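Local structure of RagB/SusD domain protein (Flavobacterium johnsoniae, 5J5U) at residues T187-L192 with K209-N214. The protein binds chitin and, as a SusD homologue, probably captures its chains at the cell surface as part of a chitin-utilisation system. Sequence-based numbering, arbitrary orientation.
Sequences TMRLRL and KAAFQN
Ala211 directs its methyl group at the backbone of the facing helix, where CB lies 3.7 Å from Leu190 N and 3.8 Å from Leu190 CB. A side chain of one carbon suits this place, because the two helix axes come within 8.3 Å and the CA atoms of Leu190 and Ala211 are only 5.5 Å apart. Arg189 takes up the flank of the same methyl with the aliphatic root of its chain: CG, anti to the backbone N (chi1 179°), stands 3.8 Å from Ala211 CB. The chain runs on extended to NE, reaching across the second helix. Ala210 CB sits over one guanidinium face, displaced toward the rim, 3.4 Å from Arg189 NH2, a methyl small and apolar enough for the flat group to lie against. Helices 178-195 and 201-214, linked by the short connection 196-200, form an antiparallel hairpin (160° between the segments), consistent with the TPR-related helical character of the SusD-like family. No hydrogen bond joins the two segments. Arginine suits its place by pairing that aliphatic root with a charged end: NE donates to Gln207, about one turn before Ala210, and NH1 forms a salt bridge with Asp155 of helix 143-160. Asn214 ND2 lies 3.8 Å from Arg189 NH1, both donors and not bonded, their planes 86° apart. Leu190's side chain also packs on Leu343 and Leu344 of helix 337-349.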
loop_
_atom_site.group_PDB
_atom_site.type_symbol
_atom_site.label_atom_id
_atom_site.label_comp_id
_atom_site.label_asym_id
_atom_site.label_seq_id
_atom_site.Cartn_x
_atom_site.Cartn_y
_atom_site.Cartn_z
ATOM N N THR A 187 13.172 -3.472 5.808
ATOM C CA THR A 187 12.332 -2.381 5.333
ATOM C C THR A 187 10.889 -2.611 5.795
ATOM O O THR A 187 10.239 -1.683 6.299
ATOM C CB THR A 187 12.414 -2.238 3.800
ATOM O OG1 THR A 187 13.791 -2.156 3.415
ATOM C CG2 THR A 187 11.692 -0.978 3.328
ATOM N N MET A 188 10.407 -3.851 5.660
ATOM C CA MET A 188 9.109 -4.221 6.231
ATOM C C MET A 188 9.077 -3.918 7.729
ATOM O O MET A 188 8.087 -3.381 8.246
ATOM C CB MET A 188 8.796 -5.704 5.976
ATOM C CG MET A 188 8.272 -5.992 4.559
ATOM S SD MET A 188 6.701 -5.128 4.252
ATOM C CE MET A 188 5.598 -5.968 5.391
ATOM N N ARG A 189 10.168 -4.263 8.419
ATOM C CA ARG A 189 10.268 -4.021 9.862
ATOM C C ARG A 189 10.093 -2.545 10.182
ATOM O O ARG A 189 9.360 -2.182 11.111
ATOM C CB ARG A 189 11.603 -4.523 10.393
ATOM C CG ARG A 189 11.821 -4.292 11.879
ATOM C CD ARG A 189 12.945 -5.199 12.338
ATOM N NE ARG A 189 13.194 -5.140 13.770
ATOM C CZ ARG A 189 14.077 -5.913 14.389
ATOM N NH1 ARG A 189 14.781 -6.795 13.690
ATOM N NH2 ARG A 189 14.245 -5.821 15.701
ATOM N N LEU A 190 10.740 -1.695 9.390
ATOM C CA LEU A 190 10.607 -0.240 9.556
ATOM C C LEU A 190 9.180 0.282 9.262
ATOM O O LEU A 190 8.696 1.227 9.900
ATOM C CB LEU A 190 11.629 0.473 8.654
ATOM C CG LEU A 190 11.681 1.994 8.673
ATOM C CD1 LEU A 190 12.058 2.505 10.039
ATOM C CD2 LEU A 190 12.659 2.489 7.618
ATOM N N ARG A 191 8.545 -0.290 8.242
ATOM C CA ARG A 191 7.171 0.059 7.904
ATOM C C ARG A 191 6.247 -0.248 9.097
ATOM O O ARG A 191 5.397 0.563 9.489
ATOM C CB ARG A 191 6.724 -0.701 6.642
ATOM C CG ARG A 191 5.237 -0.611 6.359
ATOM C CD ARG A 191 4.785 -1.617 5.317
ATOM N NE ARG A 191 5.097 -1.174 3.967
ATOM C CZ ARG A 191 4.666 -1.785 2.877
ATOM N NH1 ARG A 191 3.898 -2.869 2.996
ATOM N NH2 ARG A 191 4.987 -1.301 1.678
ATOM N N LEU A 192 6.422 -1.431 9.674
ATOM C CA LEU A 192 5.628 -1.827 10.841
ATOM C C LEU A 192 5.982 -0.940 12.053
ATOM O O LEU A 192 5.103 -0.550 12.830
ATOM C CB LEU A 192 5.838 -3.315 11.135
ATOM C CG LEU A 192 5.382 -4.185 9.954
ATOM C CD1 LEU A 192 5.908 -5.584 10.030
ATOM C CD2 LEU A 192 3.873 -4.217 9.830
ATOM N N LYS A 209 14.919 1.947 14.781
ATOM C CA LYS A 209 16.363 1.881 14.980
ATOM C C LYS A 209 16.928 0.517 14.578
ATOM O O LYS A 209 17.872 0.451 13.780
ATOM C CB LYS A 209 16.722 2.181 16.435
ATOM C CG LYS A 209 18.198 2.508 16.627
ATOM C CD LYS A 209 18.522 2.827 18.069
ATOM C CE LYS A 209 20.016 3.013 18.266
ATOM N NZ LYS A 209 20.293 3.289 19.696
ATOM N N ALA A 210 16.355 -0.566 15.116
ATOM C CA ALA A 210 16.817 -1.919 14.770
ATOM C C ALA A 210 16.784 -2.183 13.258
ATOM O O ALA A 210 17.739 -2.743 12.684
ATOM C CB ALA A 210 16.001 -2.952 15.489
ATOM N N ALA A 211 15.698 -1.753 12.613
ATOM C CA ALA A 211 15.539 -1.942 11.177
ATOM C C ALA A 211 16.635 -1.190 10.436
ATOM O O ALA A 211 17.302 -1.726 9.550
ATOM C CB ALA A 211 14.163 -1.469 10.724
ATOM N N PHE A 212 16.811 0.062 10.822
ATOM C CA PHE A 212 17.791 0.935 10.214
ATOM C C PHE A 212 19.207 0.363 10.290
ATOM O O PHE A 212 19.949 0.376 9.303
ATOM C CB PHE A 212 17.737 2.304 10.889
ATOM C CG PHE A 212 18.751 3.270 10.373
ATOM C CD1 PHE A 212 18.941 3.426 9.011
ATOM C CD2 PHE A 212 19.514 4.023 11.248
ATOM C CE1 PHE A 212 19.869 4.320 8.528
ATOM C CE2 PHE A 212 20.446 4.918 10.775
ATOM C CZ PHE A 212 20.624 5.067 9.410
ATOM N N GLN A 213 19.569 -0.180 11.447
ATOM C CA GLN A 213 20.941 -0.622 11.632
ATOM C C GLN A 213 21.176 -1.970 10.965
ATOM O O GLN A 213 22.245 -2.195 10.401
ATOM C CB GLN A 213 21.278 -0.669 13.121
ATOM C CG GLN A 213 21.221 0.714 13.772
ATOM C CD GLN A 213 21.750 0.738 15.197
ATOM O OE1 GLN A 213 21.585 -0.219 15.958
ATOM N NE2 GLN A 213 22.397 1.837 15.563
ATOM N N ASN A 214 20.166 -2.835 10.944
ATOM C CA ASN A 214 20.310 -4.092 10.219
ATOM C C ASN A 214 20.426 -3.870 8.702
ATOM O O ASN A 214 20.994 -4.697 7.979
ATOM C CB ASN A 214 19.121 -5.015 10.502
ATOM C CG ASN A 214 19.146 -5.606 11.893
ATOM O OD1 ASN A 214 19.919 -5.174 12.752
ATOM N ND2 ASN A 214 18.283 -6.593 12.131
#